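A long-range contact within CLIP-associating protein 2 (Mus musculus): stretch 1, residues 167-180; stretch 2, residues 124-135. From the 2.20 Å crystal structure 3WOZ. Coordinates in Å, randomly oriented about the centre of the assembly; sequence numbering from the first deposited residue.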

# COMPACT_ATOMS: atom_id res chain seq x y z
N SER A 167 -7.11 -9.75 -17.32
CA SER A 167 -5.82 -10.42 -17.48
C SER A 167 -4.89 -10.17 -16.29
O SER A 167 -4.26 -11.10 -15.78
CB SER A 167 -5.15 -10.00 -18.79
OG SER A 167 -4.96 -8.60 -18.86
N GLU A 168 -4.81 -8.91 -15.85
CA GLU A 168 -3.98 -8.53 -14.71
C GLU A 168 -4.42 -9.18 -13.40
O GLU A 168 -3.59 -9.66 -12.63
CB GLU A 168 -3.95 -7.01 -14.54
CG GLU A 168 -2.98 -6.31 -15.48
CD GLU A 168 -2.92 -4.80 -15.27
OE1 GLU A 168 -3.82 -4.25 -14.58
OE2 GLU A 168 -1.98 -4.18 -15.79
N THR A 169 -5.73 -9.21 -13.17
CA THR A 169 -6.30 -9.79 -11.96
C THR A 169 -6.21 -11.32 -12.01
O THR A 169 -6.09 -11.97 -10.97
CB THR A 169 -7.74 -9.31 -11.74
OG1 THR A 169 -7.79 -7.88 -11.89
CG2 THR A 169 -8.22 -9.66 -10.35
N ARG A 170 -6.27 -11.87 -13.22
CA ARG A 170 -6.06 -13.29 -13.45
C ARG A 170 -4.59 -13.66 -13.20
O ARG A 170 -4.30 -14.70 -12.61
CB ARG A 170 -6.46 -13.64 -14.89
CG ARG A 170 -6.78 -15.10 -15.14
CD ARG A 170 -7.72 -15.27 -16.35
NE ARG A 170 -7.34 -14.44 -17.49
CZ ARG A 170 -8.09 -13.46 -18.00
NH1 ARG A 170 -9.28 -13.17 -17.48
NH2 ARG A 170 -7.65 -12.77 -19.04
N LEU A 171 -3.69 -12.79 -13.65
CA LEU A 171 -2.25 -12.95 -13.46
C LEU A 171 -1.86 -12.84 -11.98
O LEU A 171 -0.91 -13.49 -11.53
CB LEU A 171 -1.49 -11.91 -14.30
CG LEU A 171 0.04 -11.88 -14.39
CD1 LEU A 171 0.60 -13.06 -15.17
CD2 LEU A 171 0.50 -10.57 -15.02
N ALA A 172 -2.59 -12.01 -11.23
CA ALA A 172 -2.32 -11.80 -9.81
C ALA A 172 -2.83 -12.95 -8.95
O ALA A 172 -2.11 -13.43 -8.07
CB ALA A 172 -2.91 -10.48 -9.35
N VAL A 173 -4.06 -13.38 -9.21
CA VAL A 173 -4.66 -14.49 -8.47
C VAL A 173 -3.86 -15.79 -8.65
O VAL A 173 -3.75 -16.58 -7.70
CB VAL A 173 -6.16 -14.68 -8.83
CG1 VAL A 173 -6.72 -15.97 -8.23
CG2 VAL A 173 -6.98 -13.50 -8.35
N SER A 174 -3.30 -15.99 -9.84
CA SER A 174 -2.42 -17.13 -10.13
C SER A 174 -1.24 -17.19 -9.16
O SER A 174 -0.95 -18.24 -8.59
CB SER A 174 -1.89 -17.06 -11.56
OG SER A 174 -2.94 -17.08 -12.50
N ARG A 175 -0.56 -16.06 -9.00
CA ARG A 175 0.58 -15.94 -8.08
C ARG A 175 0.18 -16.26 -6.65
O ARG A 175 0.91 -16.95 -5.94
CB ARG A 175 1.20 -14.55 -8.16
CG ARG A 175 1.91 -14.28 -9.48
CD ARG A 175 2.78 -13.03 -9.40
NE ARG A 175 3.87 -13.16 -8.43
CZ ARG A 175 4.99 -12.45 -8.45
NH1 ARG A 175 5.92 -12.64 -7.52
NH2 ARG A 175 5.20 -11.55 -9.41
N VAL A 176 -1.00 -15.77 -6.24
CA VAL A 176 -1.52 -15.98 -4.89
C VAL A 176 -1.78 -17.47 -4.62
O VAL A 176 -1.44 -17.96 -3.54
CB VAL A 176 -2.79 -15.12 -4.62
CG1 VAL A 176 -3.34 -15.36 -3.23
CG2 VAL A 176 -2.48 -13.64 -4.79
N ILE A 177 -2.36 -18.16 -5.60
CA ILE A 177 -2.65 -19.61 -5.51
C ILE A 177 -1.42 -20.40 -5.06
O ILE A 177 -1.50 -21.21 -4.13
CB ILE A 177 -3.14 -20.21 -6.87
CG1 ILE A 177 -4.22 -19.34 -7.54
CG2 ILE A 177 -3.62 -21.67 -6.68
CD1 ILE A 177 -5.63 -19.46 -6.97
N THR A 178 -0.29 -20.15 -5.71
CA THR A 178 0.95 -20.87 -5.43
C THR A 178 1.55 -20.45 -4.09
O THR A 178 2.07 -21.30 -3.35
CB THR A 178 1.99 -20.69 -6.55
OG1 THR A 178 2.11 -19.31 -6.88
CG2 THR A 178 1.56 -21.47 -7.79
N TRP A 179 1.46 -19.16 -3.77
CA TRP A 179 1.90 -18.64 -2.48
C TRP A 179 1.13 -19.29 -1.32
O TRP A 179 1.55 -19.22 -0.16
CB TRP A 179 1.76 -17.11 -2.42
CG TRP A 179 2.68 -16.35 -3.35
CD1 TRP A 179 3.71 -16.86 -4.10
CD2 TRP A 179 2.66 -14.94 -3.61
NE1 TRP A 179 4.32 -15.85 -4.81
CE2 TRP A 179 3.70 -14.67 -4.53
CE3 TRP A 179 1.86 -13.87 -3.16
CZ2 TRP A 179 3.96 -13.38 -5.01
CZ3 TRP A 179 2.13 -12.59 -3.64
CH2 TRP A 179 3.17 -12.36 -4.55
N THR A 180 0.00 -19.92 -1.65
CA THR A 180 -0.83 -20.59 -0.65
C THR A 180 -0.24 -21.95 -0.24
O THR A 180 -0.65 -22.53 0.77
CB THR A 180 -2.27 -20.78 -1.16
OG1 THR A 180 -2.62 -19.70 -2.03
CG2 THR A 180 -3.23 -20.81 -0.00
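Stretch 2 124-135: QFNILMRFTVDQ

The guanidinium of Arg175 lies across the C-terminal end of the helix in stretch 2, with Thr132 O over one of its faces, 3.0 Å from Arg175 NH2, and Val133 O at its edge, near its plane, 3.2 Å from the same NH2. The approach to Thr132 O is short, but its angle is too poor for a hydrogen bond. Carbonyls in the last turn of a helix lack the usual amide partners further along the chain, and here they offer negative charge density to the arginine.

Stretch 2 is helical from Gln124, continuing a helix that begins earlier in the chain, through Val133; Asp134, at phi/psi -40/119, is the first residue to leave helical geometry. The last turn is already loosening: Val133 N makes weak bonds to both Met129 O (3.4 Å) and Arg130 O (3.3 Å). This helix packs on the helix that forms nearly all of stretch 1, the two running in broadly the same sense at a crossing angle of 56°, with axes 8.6 Å apart at closest approach. The backbones come nearest at Ala172 and Met129, whose CA atoms are 5.6 Å apart; the small alanine side chain leaves room for the selenomethionine, and Ala172 CB touches Met129 SE at 3.5 Å. One turn earlier in stretch 1, Thr169 CG2 also meets Met129 SE, at 3.9 Å, and reaches the edge of the Phe125 ring at CE1, 4.0 Å away.

Val133 is the knob of the contact, its side chain seated among Glu168, Leu171, Ala172 and Arg175. Its CG1 lies 3.7 Å from Leu171 CG and 3.7 Å from Ala172 CA, so the branched side chain fits directly against the backbone of the opposing helix. Thr132 touches stretch 1 from Ala172 on to Trp179: its CG2 is 4.0 Å from Ala172 O and 3.9 Å from Trp179 CH2. Its hydroxyl is turned back into its own helix, where Thr132 OG1 donates to Leu128 O at 2.7 Å, leaving the methyl to pack against stretch 1.

At the partly exposed margin, Glu168 and Arg130 both start sideways from their helices, but their ends come nearer and meet in a salt bridge. Arg130 NH1 donates a weak hydrogen bond to Glu168 OE1, at 3.4 Å and 140°, with the carboxylate oxygen at the edge of the guanidinium, near its plane. Together the two stretches bury 566 Å², most of it through the apolar packing and the covered arginine rather than through this long ionic pair.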

# COMPACT_ATOMS: atom_id res chain seq x y z
N GLN A 124 -7.27 1.49 -5.57
CA GLN A 124 -6.38 0.79 -4.64
C GLN A 124 -6.16 -0.65 -5.10
O GLN A 124 -5.03 -1.13 -5.14
CB GLN A 124 -6.96 0.75 -3.23
CG GLN A 124 -7.10 2.07 -2.53
CD GLN A 124 -7.49 1.87 -1.08
OE1 GLN A 124 -8.54 2.33 -0.63
NE2 GLN A 124 -6.66 1.14 -0.35
N PHE A 125 -7.26 -1.33 -5.42
CA PHE A 125 -7.21 -2.74 -5.81
C PHE A 125 -6.39 -2.96 -7.07
O PHE A 125 -5.64 -3.94 -7.16
CB PHE A 125 -8.63 -3.30 -5.99
CG PHE A 125 -8.66 -4.79 -6.20
CD1 PHE A 125 -8.86 -5.32 -7.47
CD2 PHE A 125 -8.48 -5.66 -5.12
CE1 PHE A 125 -8.89 -6.70 -7.67
CE2 PHE A 125 -8.51 -7.04 -5.31
CZ PHE A 125 -8.72 -7.56 -6.59
N ASN A 126 -6.53 -2.05 -8.04
CA ASN A 126 -5.82 -2.16 -9.31
C ASN A 126 -4.32 -2.01 -9.14
O ASN A 126 -3.54 -2.71 -9.78
CB ASN A 126 -6.36 -1.16 -10.33
CG ASN A 126 -7.80 -1.46 -10.75
OD1 ASN A 126 -8.50 -0.58 -11.26
ND2 ASN A 126 -8.25 -2.69 -10.53
N ILE A 127 -3.92 -1.09 -8.25
CA ILE A 127 -2.52 -0.93 -7.87
C ILE A 127 -2.00 -2.21 -7.22
O ILE A 127 -0.87 -2.63 -7.49
CB ILE A 127 -2.32 0.27 -6.93
CG1 ILE A 127 -2.45 1.58 -7.73
CG2 ILE A 127 -0.97 0.21 -6.21
CD1 ILE A 127 -2.87 2.75 -6.91
N LEU A 128 -2.83 -2.83 -6.39
CA LEU A 128 -2.44 -4.04 -5.68
C LEU A 128 -2.27 -5.24 -6.62
O LEU A 128 -1.41 -6.09 -6.39
CB LEU A 128 -3.44 -4.35 -4.57
CG LEU A 128 -3.48 -3.39 -3.37
CD1 LEU A 128 -4.58 -3.80 -2.41
CD2 LEU A 128 -2.16 -3.33 -2.64
N MSE A 129 -3.08 -5.30 -7.67
CA MSE A 129 -2.96 -6.38 -8.64
C MSE A 129 -1.65 -6.27 -9.44
O MSE A 129 -0.92 -7.25 -9.56
CB MSE A 129 -4.18 -6.46 -9.56
CG MSE A 129 -5.48 -6.87 -8.87
SE MSE A 129 -5.42 -8.54 -7.84
CE MSE A 129 -5.03 -7.83 -6.06
N ARG A 130 -1.36 -5.07 -9.93
CA ARG A 130 -0.10 -4.80 -10.63
C ARG A 130 1.13 -5.01 -9.74
O ARG A 130 2.14 -5.56 -10.19
CB ARG A 130 -0.09 -3.39 -11.23
CG ARG A 130 -0.93 -3.23 -12.50
CD ARG A 130 -0.88 -1.81 -13.06
NE ARG A 130 -1.54 -0.84 -12.19
CZ ARG A 130 -2.85 -0.58 -12.20
NH1 ARG A 130 -3.66 -1.21 -13.05
NH2 ARG A 130 -3.35 0.32 -11.36
N PHE A 131 1.04 -4.59 -8.48
CA PHE A 131 2.16 -4.73 -7.54
C PHE A 131 2.47 -6.19 -7.23
O PHE A 131 3.64 -6.56 -7.11
CB PHE A 131 1.88 -3.95 -6.25
CG PHE A 131 3.09 -3.75 -5.37
CD1 PHE A 131 4.29 -3.28 -5.91
CD2 PHE A 131 3.03 -4.01 -4.01
CE1 PHE A 131 5.41 -3.08 -5.10
CE2 PHE A 131 4.14 -3.81 -3.19
CZ PHE A 131 5.33 -3.35 -3.74
N THR A 132 1.43 -7.01 -7.12
CA THR A 132 1.57 -8.44 -6.87
C THR A 132 2.38 -9.13 -7.98
O THR A 132 3.23 -9.98 -7.70
CB THR A 132 0.19 -9.12 -6.71
OG1 THR A 132 -0.49 -8.54 -5.59
CG2 THR A 132 0.32 -10.63 -6.49
N VAL A 133 2.14 -8.74 -9.23
CA VAL A 133 2.83 -9.32 -10.38
C VAL A 133 4.13 -8.58 -10.74
O VAL A 133 4.95 -9.11 -11.49
CB VAL A 133 1.91 -9.42 -11.64
CG1 VAL A 133 0.54 -9.96 -11.26
CG2 VAL A 133 1.79 -8.08 -12.35
N ASP A 134 4.30 -7.37 -10.20
CA ASP A 134 5.39 -6.47 -10.59
C ASP A 134 6.70 -7.22 -10.81
O ASP A 134 7.23 -7.85 -9.89
CB ASP A 134 5.56 -5.33 -9.58
CG ASP A 134 6.16 -4.07 -10.20
OD1 ASP A 134 7.23 -4.16 -10.85
OD2 ASP A 134 5.56 -2.99 -10.03
N GLN A 135 7.20 -7.13 -12.04
CA GLN A 135 8.34 -7.93 -12.51
C GLN A 135 9.69 -7.23 -12.30
O GLN A 135 10.74 -7.86 -12.39
CB GLN A 135 8.15 -8.27 -13.99
CG GLN A 135 8.89 -9.53 -14.46
CD GLN A 135 8.11 -10.80 -14.20
OE1 GLN A 135 6.94 -10.93 -14.59
NE2 GLN A 135 8.75 -11.77 -13.54